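Local coordinates for putative signal recognition particle protein (Chaetomium thermophilum, PDB 5CK4) that binds GDP and GTP as the Arf-like GTPase subunit, SR beta, of the signal recognition particle receptor, and is linked to protein translocation at the endoplasmic reticulum, at residues 95-99 against 125-129; 196-201 against 284-289; 186-191 against 243-247. All blocks are in the same frame, centred on the assembly; numbering follows the deposited sequence.

Overall arrangement
Contacts 2 and 3 share helix 180-201, which meets the loop before strand 291-295 near its C-terminal end and helix 229-249 further upstream; their centres are 16 Å apart. Both are partly buried and rest on aromatic rings: an aromatic cluster with CH-pi packing in contact 2, a tyrosine under an isoleucine and an arginine in contact 3. Contact 1 is a smaller surface contact of polar character, joining strand 96-98 to helix 123-131 through a tyrosine-histidine hydrogen bond and a water. The side chain of Tyr-97 is about 13 Å from GDP, whereas contacts 2 and 3 lie away from the nucleotide-binding residues. Leu-127 of its helix touches Asp-191, so contacts 1 and 3 adjoin.

Contact 1 (95-99 against 125-129); sequences TSYKV and TTLQH
Tyr-97 reaches from strand 96-98 to helix 123-131 and meets the ring of His-129, its OH 2.9 Å from His-129 NE2 in a hydrogen bond that either partner could donate. Build Tyr-97 extended (phi/psi -129/130) with chi1 m, and residues 125-129 as helix with His-129 also m, chi2 -55°. The two rings then lie oblique, planes at 52° and centroids 5.7 Å apart. A water 2.5 Å from Tyr-97 OH and 3.1 Å from Thr-126 OG1 adds a second bridge. Nearest in backbone register are Thr-95 and Thr-125, CA to CA 7.7 Å; with chi1 p, Thr-95 brings OG1 to 3.5 Å from Thr-125 CG2. The tyrosine also packs on Ile-114 of strand 112-115. Helix 123-131 follows the GTP-binding Gly-118, where small GTPases carry switch II, so the contact ties the sheet to a probable switch element in this GDP-bound model. With only 172 Å² buried, it depends on directed polar bonds more than on apolar packing.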
loop_
_atom_site.group_PDB
_atom_site.type_symbol
_atom_site.label_atom_id
_atom_site.label_comp_id
_atom_site.label_asym_id
_atom_site.label_seq_id
_atom_site.Cartn_x
_atom_site.Cartn_y
_atom_site.Cartn_z
ATOM N N THR A 95 -16.518 8.665 2.587
ATOM C CA THR A 95 -15.879 9.746 3.333
ATOM C C THR A 95 -15.189 10.746 2.409
ATOM O O THR A 95 -15.266 10.632 1.185
ATOM C CB THR A 95 -14.857 9.204 4.352
ATOM O OG1 THR A 95 -13.791 8.537 3.663
ATOM C CG2 THR A 95 -15.532 8.236 5.317
ATOM N N SER A 96 -14.513 11.725 3.003
ATOM C CA SER A 96 -13.847 12.773 2.235
ATOM C C SER A 96 -12.452 13.068 2.779
ATOM O O SER A 96 -12.149 12.759 3.932
ATOM C CB SER A 96 -14.695 14.046 2.224
ATOM O OG SER A 96 -15.024 14.445 3.543
ATOM N N TYR A 97 -11.608 13.668 1.942
ATOM C CA TYR A 97 -10.216 13.926 2.307
ATOM C C TYR A 97 -9.813 15.369 2.065
ATOM O O TYR A 97 -10.030 15.912 0.984
ATOM C CB TYR A 97 -9.276 12.993 1.539
ATOM C CG TYR A 97 -9.529 11.538 1.836
ATOM C CD1 TYR A 97 -9.004 10.946 2.976
ATOM C CD2 TYR A 97 -10.309 10.760 0.989
ATOM C CE1 TYR A 97 -9.239 9.617 3.260
ATOM C CE2 TYR A 97 -10.551 9.430 1.269
ATOM C CZ TYR A 97 -10.015 8.867 2.407
ATOM O OH TYR A 97 -10.248 7.544 2.696
ATOM N N LYS A 98 -9.216 15.984 3.080
ATOM C CA LYS A 98 -8.727 17.351 2.966
ATOM C C LYS A 98 -7.352 17.346 2.315
ATOM O O LYS A 98 -6.387 16.840 2.885
ATOM C CB LYS A 98 -8.682 18.022 4.339
ATOM C CG LYS A 98 -10.057 18.243 4.956
ATOM C CD LYS A 98 -9.951 18.911 6.318
ATOM C CE LYS A 98 -11.317 19.335 6.839
ATOM N NZ LYS A 98 -11.204 20.025 8.156
ATOM N N VAL A 99 -7.273 17.897 1.108
ATOM C CA VAL A 99 -6.052 17.823 0.315
ATOM C C VAL A 99 -5.696 19.175 -0.283
ATOM O O VAL A 99 -6.547 19.865 -0.844
ATOM C CB VAL A 99 -6.179 16.789 -0.830
ATOM C CG1 VAL A 99 -4.935 16.810 -1.719
ATOM C CG2 VAL A 99 -6.435 15.395 -0.270
ATOM N N THR A 125 -12.495 2.103 6.859
ATOM C CA THR A 125 -12.829 3.139 5.884
ATOM C C THR A 125 -11.961 3.060 4.636
ATOM O O THR A 125 -12.442 3.189 3.510
ATOM C CB THR A 125 -12.593 4.524 6.487
ATOM O OG1 THR A 125 -13.336 4.647 7.704
ATOM C CG2 THR A 125 -13.024 5.610 5.516
ATOM N N THR A 126 -10.669 2.858 4.853
ATOM C CA THR A 126 -9.705 2.798 3.764
ATOM C C THR A 126 -9.926 1.545 2.926
ATOM O O THR A 126 -9.907 1.587 1.692
ATOM C CB THR A 126 -8.276 2.795 4.317
ATOM O OG1 THR A 126 -8.074 3.976 5.100
ATOM C CG2 THR A 126 -7.269 2.763 3.188
ATOM N N LEU A 127 -10.150 0.428 3.606
ATOM C CA LEU A 127 -10.382 -0.839 2.930
ATOM C C LEU A 127 -11.623 -0.794 2.024
ATOM O O LEU A 127 -11.668 -1.476 0.998
ATOM C CB LEU A 127 -10.490 -1.986 3.946
ATOM C CG LEU A 127 -9.257 -2.327 4.797
ATOM C CD1 LEU A 127 -9.593 -3.438 5.782
ATOM C CD2 LEU A 127 -8.052 -2.727 3.933
ATOM N N GLN A 128 -12.618 0.011 2.396
ATOM C CA GLN A 128 -13.849 0.103 1.617
ATOM C C GLN A 128 -13.592 0.670 0.229
ATOM O O GLN A 128 -14.207 0.236 -0.733
ATOM C CB GLN A 128 -14.913 0.925 2.344
ATOM C CG GLN A 128 -15.371 0.310 3.653
ATOM C CD GLN A 128 -15.572 -1.192 3.565
ATOM O OE1 GLN A 128 -16.540 -1.671 2.966
ATOM N NE2 GLN A 128 -14.654 -1.948 4.167
ATOM N N HIS A 129 -12.674 1.627 0.125
ATOM C CA HIS A 129 -12.260 2.142 -1.178
ATOM C C HIS A 129 -11.673 1.044 -2.067
ATOM O O HIS A 129 -11.835 1.069 -3.283
ATOM C CB HIS A 129 -11.226 3.260 -1.018
ATOM C CG HIS A 129 -11.743 4.475 -0.306
ATOM N ND1 HIS A 129 -12.864 5.162 -0.721
ATOM C CD2 HIS A 129 -11.279 5.137 0.780
ATOM C CE1 HIS A 129 -13.076 6.186 0.085
ATOM N NE2 HIS A 129 -12.126 6.195 1.003
HETATM O O HOH W 1 -9.791 6.552 4.935
#

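Contact 2 (196-201 against 284-289)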
loop_
_atom_site.group_PDB
_atom_site.type_symbol
_atom_site.label_atom_id
_atom_site.label_comp_id
_atom_site.label_asym_id
_atom_site.label_seq_id
_atom_site.Cartn_x
_atom_site.Cartn_y
_atom_site.Cartn_z
ATOM N N LEU A 196 -8.286 -5.796 -2.672
ATOM C CA LEU A 196 -8.071 -5.544 -4.099
ATOM C C LEU A 196 -8.329 -6.812 -4.902
ATOM O O LEU A 196 -8.774 -6.759 -6.049
ATOM C CB LEU A 196 -6.637 -5.061 -4.341
ATOM C CG LEU A 196 -6.392 -3.635 -3.843
ATOM C CD1 LEU A 196 -4.911 -3.278 -3.887
ATOM C CD2 LEU A 196 -7.232 -2.620 -4.641
ATOM N N GLN A 197 -8.047 -7.950 -4.285
ATOM C CA GLN A 197 -8.298 -9.239 -4.924
ATOM C C GLN A 197 -9.799 -9.475 -5.088
ATOM O O GLN A 197 -10.246 -9.962 -6.130
ATOM C CB GLN A 197 -7.668 -10.378 -4.124
ATOM C CG GLN A 197 -7.908 -11.776 -4.715
ATOM C CD GLN A 197 -7.165 -12.858 -3.943
ATOM O OE1 GLN A 197 -6.002 -12.685 -3.582
ATOM N NE2 GLN A 197 -7.845 -13.965 -3.657
ATOM N N LYS A 198 -10.577 -9.134 -4.060
ATOM C CA LYS A 198 -12.031 -9.307 -4.130
ATOM C C LYS A 198 -12.619 -8.356 -5.161
ATOM O O LYS A 198 -13.580 -8.693 -5.866
ATOM C CB LYS A 198 -12.684 -9.043 -2.777
ATOM C CG LYS A 198 -12.398 -10.092 -1.727
ATOM C CD LYS A 198 -13.033 -9.698 -0.403
ATOM C CE LYS A 198 -12.846 -10.787 0.619
ATOM N NZ LYS A 198 -13.736 -10.609 1.796
ATOM N N ARG A 199 -12.035 -7.163 -5.241
ATOM C CA ARG A 199 -12.424 -6.186 -6.256
ATOM C C ARG A 199 -12.253 -6.761 -7.667
ATOM O O ARG A 199 -13.148 -6.645 -8.499
ATOM C CB ARG A 199 -11.601 -4.909 -6.104
ATOM C CG ARG A 199 -11.866 -3.853 -7.166
ATOM C CD ARG A 199 -10.970 -2.635 -6.950
ATOM N NE ARG A 199 -11.111 -1.640 -8.012
ATOM C CZ ARG A 199 -10.236 -1.491 -8.999
ATOM N NH1 ARG A 199 -9.164 -2.270 -9.051
ATOM N NH2 ARG A 199 -10.417 -0.562 -9.921
ATOM N N PHE A 200 -11.101 -7.377 -7.929
ATOM C CA PHE A 200 -10.831 -7.986 -9.234
ATOM C C PHE A 200 -11.876 -9.043 -9.563
ATOM O O PHE A 200 -12.286 -9.205 -10.711
ATOM C CB PHE A 200 -9.434 -8.612 -9.265
ATOM C CG PHE A 200 -9.159 -9.429 -10.501
ATOM C CD1 PHE A 200 -8.695 -8.822 -11.662
ATOM C CD2 PHE A 200 -9.353 -10.805 -10.502
ATOM C CE1 PHE A 200 -8.435 -9.575 -12.805
ATOM C CE2 PHE A 200 -9.098 -11.557 -11.639
ATOM C CZ PHE A 200 -8.633 -10.938 -12.790
ATOM N N HIS A 201 -12.306 -9.764 -8.539
ATOM C CA HIS A 201 -13.230 -10.872 -8.727
ATOM C C HIS A 201 -14.704 -10.482 -8.820
ATOM O O HIS A 201 -15.544 -11.297 -9.189
ATOM C CB HIS A 201 -13.017 -11.902 -7.627
ATOM C CG HIS A 201 -11.843 -12.793 -7.877
ATOM N ND1 HIS A 201 -10.834 -12.970 -6.959
ATOM C CD2 HIS A 201 -11.511 -13.541 -8.955
ATOM C CE1 HIS A 201 -9.933 -13.800 -7.455
ATOM N NE2 HIS A 201 -10.327 -14.169 -8.661
ATOM N N MET A 284 0.214 -12.433 -7.322
ATOM C CA MET A 284 -0.933 -11.523 -7.417
ATOM C C MET A 284 -1.186 -11.001 -8.827
ATOM O O MET A 284 -2.247 -10.410 -9.101
ATOM C CB MET A 284 -0.788 -10.356 -6.437
ATOM C CG MET A 284 -0.617 -10.792 -4.965
ATOM S SD MET A 284 -1.975 -11.832 -4.345
ATOM C CE MET A 284 -3.365 -10.682 -4.368
ATOM N N MET A 285 -0.239 -11.232 -9.734
ATOM C CA MET A 285 -0.458 -10.861 -11.130
ATOM C C MET A 285 -1.553 -11.710 -11.775
ATOM O O MET A 285 -2.096 -11.355 -12.816
ATOM C CB MET A 285 0.843 -10.929 -11.936
ATOM C CG MET A 285 1.766 -9.748 -11.659
ATOM S SD MET A 285 1.064 -8.163 -12.188
ATOM C CE MET A 285 0.755 -8.488 -13.919
ATOM N N GLU A 286 -1.908 -12.818 -11.139
ATOM C CA GLU A 286 -3.029 -13.621 -11.612
ATOM C C GLU A 286 -4.312 -12.777 -11.567
ATOM O O GLU A 286 -5.263 -13.032 -12.302
ATOM C CB GLU A 286 -3.166 -14.876 -10.746
ATOM C CG GLU A 286 -4.274 -15.821 -11.144
ATOM C CD GLU A 286 -3.928 -17.262 -10.834
ATOM O OE1 GLU A 286 -2.724 -17.598 -10.876
ATOM O OE2 GLU A 286 -4.850 -18.054 -10.543
ATOM N N PHE A 287 -4.321 -11.761 -10.705
ATOM C CA PHE A 287 -5.444 -10.831 -10.602
ATOM C C PHE A 287 -5.051 -9.451 -11.119
ATOM O O PHE A 287 -5.604 -8.442 -10.681
ATOM C CB PHE A 287 -5.906 -10.741 -9.150
ATOM C CG PHE A 287 -5.898 -12.071 -8.449
ATOM C CD1 PHE A 287 -6.672 -13.111 -8.925
ATOM C CD2 PHE A 287 -5.090 -12.288 -7.352
ATOM C CE1 PHE A 287 -6.656 -14.353 -8.301
ATOM C CE2 PHE A 287 -5.071 -13.522 -6.714
ATOM C CZ PHE A 287 -5.854 -14.555 -7.195
ATOM N N ASP A 288 -4.087 -9.429 -12.037
ATOM C CA ASP A 288 -3.559 -8.191 -12.607
ATOM C C ASP A 288 -3.168 -7.171 -11.537
ATOM O O ASP A 288 -3.295 -5.959 -11.729
ATOM C CB ASP A 288 -4.545 -7.595 -13.614
ATOM C CG ASP A 288 -4.760 -8.498 -14.815
ATOM O OD1 ASP A 288 -3.788 -9.163 -15.240
ATOM O OD2 ASP A 288 -5.897 -8.552 -15.327
ATOM N N MET A 289 -2.679 -7.672 -10.408
ATOM C CA MET A 289 -2.256 -6.803 -9.313
ATOM C C MET A 289 -0.728 -6.788 -9.223
ATOM O O MET A 289 -0.121 -7.764 -8.789
ATOM C CB MET A 289 -2.841 -7.302 -7.978
ATOM C CG MET A 289 -4.347 -7.062 -7.793
ATOM S SD MET A 289 -4.956 -7.815 -6.255
ATOM C CE MET A 289 -3.671 -7.225 -5.138
#
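Met-284 opens the segment within a 3-10 turn that runs on to Glu-286, with all three chi angles m, which puts its CE 3.4 Å from Gln-197 OE1. Its carbonyl O accepts from Phe-287 N (2.9 Å) and Met-289 N (3.1 Å), drawing the chain into a compact loop. Glu-286 offers mainly backbone, its O lying 4.0 Å from Phe-200 CZ. Phe-287 is the centre of the contact: its CA sits 3.7 Å from the centroid of the Phe-200 ring and almost exactly on the ring normal, while Gln-197 CG lies over the face of its own ring, 4.0 Å from that centroid. Both are CH-pi contacts. His-201 joins obliquely, CE1 to Phe-287 CE1 3.4 Å, completing an aromatic cluster. At Asp-288 the backbone turns left-handed (50/34), and OD2 comes to 3.7 Å from Phe-200 CE1. Met-289 then points back toward the helix, its SD 3.8 Å from Leu-196 CB and 3.7 Å from Gln-197 N, just before strand 291-295 enters the sheet. The amide end of Gln-197 finds its polar partners elsewhere, in Glu-268, Trp-270 and Gly-272. The C-terminal end of helix 180-201 is thus joined to this loop by ring faces, thioethers and aliphatic carbon, so shape and dispersion carry the contact.

Contact 3 (186-191 against 243-247)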
loop_
_atom_site.group_PDB
_atom_site.type_symbol
_atom_site.label_atom_id
_atom_site.label_comp_id
_atom_site.label_asym_id
_atom_site.label_seq_id
_atom_site.Cartn_x
_atom_site.Cartn_y
_atom_site.Cartn_z
ATOM N N ALA A 186 1.717 -7.088 8.725
ATOM C CA ALA A 186 1.329 -8.040 7.679
ATOM C C ALA A 186 -0.178 -8.286 7.685
ATOM O O ALA A 186 -0.773 -8.530 6.651
ATOM C CB ALA A 186 2.060 -9.352 7.858
ATOM N N SER A 187 -0.780 -8.254 8.865
ATOM C CA SER A 187 -2.225 -8.419 8.973
ATOM C C SER A 187 -2.963 -7.314 8.205
ATOM O O SER A 187 -3.931 -7.575 7.496
ATOM C CB SER A 187 -2.644 -8.448 10.443
ATOM O OG SER A 187 -4.033 -8.637 10.553
ATOM N N TYR A 188 -2.497 -6.080 8.351
ATOM C CA TYR A 188 -3.052 -4.945 7.610
ATOM C C TYR A 188 -2.825 -5.109 6.116
ATOM O O TYR A 188 -3.752 -4.954 5.310
ATOM C CB TYR A 188 -2.407 -3.645 8.085
ATOM C CG TYR A 188 -3.117 -2.370 7.677
ATOM C CD1 TYR A 188 -4.310 -2.394 6.955
ATOM C CD2 TYR A 188 -2.586 -1.136 8.022
ATOM C CE1 TYR A 188 -4.949 -1.212 6.582
ATOM C CE2 TYR A 188 -3.204 0.039 7.654
ATOM C CZ TYR A 188 -4.391 -0.003 6.939
ATOM O OH TYR A 188 -5.006 1.190 6.607
ATOM N N LEU A 189 -1.590 -5.435 5.744
ATOM C CA LEU A 189 -1.270 -5.652 4.331
ATOM C C LEU A 189 -2.125 -6.779 3.741
ATOM O O LEU A 189 -2.610 -6.688 2.595
ATOM C CB LEU A 189 0.227 -5.957 4.172
ATOM C CG LEU A 189 0.704 -6.255 2.744
ATOM C CD1 LEU A 189 0.426 -5.068 1.818
ATOM C CD2 LEU A 189 2.187 -6.564 2.795
ATOM N N TYR A 190 -2.315 -7.847 4.511
ATOM C CA TYR A 190 -3.173 -8.939 4.065
ATOM C C TYR A 190 -4.552 -8.413 3.658
ATOM O O TYR A 190 -5.040 -8.733 2.577
ATOM C CB TYR A 190 -3.312 -10.014 5.164
ATOM C CG TYR A 190 -3.943 -11.332 4.702
ATOM C CD1 TYR A 190 -5.321 -11.463 4.556
ATOM C CD2 TYR A 190 -3.157 -12.446 4.434
ATOM C CE1 TYR A 190 -5.894 -12.670 4.136
ATOM C CE2 TYR A 190 -3.723 -13.653 4.026
ATOM C CZ TYR A 190 -5.086 -13.758 3.877
ATOM O OH TYR A 190 -5.651 -14.960 3.468
ATOM N N ASP A 191 -5.164 -7.600 4.520
ATOM C CA ASP A 191 -6.495 -7.059 4.249
ATOM C C ASP A 191 -6.513 -6.133 3.041
ATOM O O ASP A 191 -7.478 -6.116 2.282
ATOM C CB ASP A 191 -7.053 -6.301 5.463
ATOM C CG ASP A 191 -7.423 -7.218 6.610
ATOM O OD1 ASP A 191 -7.661 -8.416 6.362
ATOM O OD2 ASP A 191 -7.465 -6.732 7.761
ATOM N N ILE A 243 -0.569 -16.578 7.468
ATOM C CA ILE A 243 -1.938 -16.117 7.726
ATOM C C ILE A 243 -2.961 -16.875 6.885
ATOM O O ILE A 243 -3.952 -17.383 7.408
ATOM C CB ILE A 243 -2.085 -14.594 7.461
ATOM C CG1 ILE A 243 -1.232 -13.808 8.458
ATOM C CG2 ILE A 243 -3.563 -14.155 7.573
ATOM C CD1 ILE A 243 -1.009 -12.355 8.070
ATOM N N ARG A 244 -2.731 -16.958 5.582
ATOM C CA ARG A 244 -3.716 -17.628 4.733
ATOM C C ARG A 244 -3.832 -19.108 5.073
ATOM O O ARG A 244 -4.929 -19.671 5.021
ATOM C CB ARG A 244 -3.445 -17.407 3.239
ATOM C CG ARG A 244 -2.202 -18.111 2.679
ATOM C CD ARG A 244 -2.080 -17.878 1.173
ATOM N NE ARG A 244 -0.984 -18.642 0.575
ATOM C CZ ARG A 244 -0.695 -18.626 -0.721
ATOM N NH1 ARG A 244 -1.438 -17.897 -1.550
ATOM N NH2 ARG A 244 0.321 -19.353 -1.189
ATOM N N LYS A 245 -2.714 -19.730 5.448
ATOM C CA LYS A 245 -2.731 -21.152 5.835
ATOM C C LYS A 245 -3.479 -21.400 7.140
ATOM O O LYS A 245 -4.254 -22.351 7.257
ATOM C CB LYS A 245 -1.302 -21.697 5.965
ATOM C CG LYS A 245 -1.245 -23.145 6.376
ATOM C CD LYS A 245 -1.824 -24.039 5.284
ATOM C CE LYS A 245 -1.110 -23.806 3.963
ATOM N NZ LYS A 245 -1.176 -24.972 3.058
ATOM N N THR A 246 -3.237 -20.543 8.127
ATOM C CA THR A 246 -3.923 -20.649 9.408
ATOM C C THR A 246 -5.416 -20.385 9.251
ATOM O O THR A 246 -6.241 -21.034 9.892
ATOM C CB THR A 246 -3.348 -19.661 10.439
ATOM O OG1 THR A 246 -1.943 -19.895 10.585
ATOM C CG2 THR A 246 -4.019 -19.851 11.790
ATOM N N ARG A 247 -5.766 -19.435 8.394
ATOM C CA ARG A 247 -7.168 -19.102 8.216
ATOM C C ARG A 247 -7.893 -20.206 7.473
ATOM O O ARG A 247 -9.027 -20.532 7.800
ATOM C CB ARG A 247 -7.339 -17.750 7.527
ATOM C CG ARG A 247 -6.917 -16.599 8.420
ATOM C CD ARG A 247 -7.274 -15.233 7.846
ATOM N NE ARG A 247 -6.714 -14.177 8.687
ATOM C CZ ARG A 247 -6.797 -12.877 8.424
ATOM N NH1 ARG A 247 -7.435 -12.459 7.339
ATOM N NH2 ARG A 247 -6.240 -11.997 9.250
#
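The side chain to start from is Tyr-190. With chi1 t and chi2 -80° it stretches across the gap between helices 180-201 and 229-249, whose short segments cross at -78° with their axes still 12.3 Å apart. That is a wide spacing, and long side chains fill it. Ile-243, in its mt rotamer, lays CG2 over the face of the Tyr-190 ring, 3.8 Å from the centroid, and sends CD1 along the helix to 4.3 Å from Ala-186 CB. Arg-247 starts m and then runs extended, all later chi angles t or close to it, so its guanidinium arrives on the same side of the tyrosine ring plane as Ile-243, but off-centre. This is a cation-pi contact, CZ 4.7 Å from the centroid. The guanidinium edge looks toward Asp-191, but OD1 to NH1 is 4.2 Å, beyond a salt bridge. Arg-244 takes chi1 p, and its CB lies 3.3 Å from Tyr-190 OH. Its guanidinium leads away to a salt bridge with Glu-283 and to hydrogen bonds with the Leu-271 carbonyl and Ser-276, while the tyrosine hydroxyl bonds to Gly-269 O and Leu-271 N, so the loop around these residues closes over the tip of the ring. In the fold, the two helices come on either side of strand 214-219 in chain order, and Leu-189 extends the packing onto Leu-236 and Leu-240 of helix 229-249. Elsewhere on helix 180-201, Asp-191 meets Leu-127 of helix 123-131.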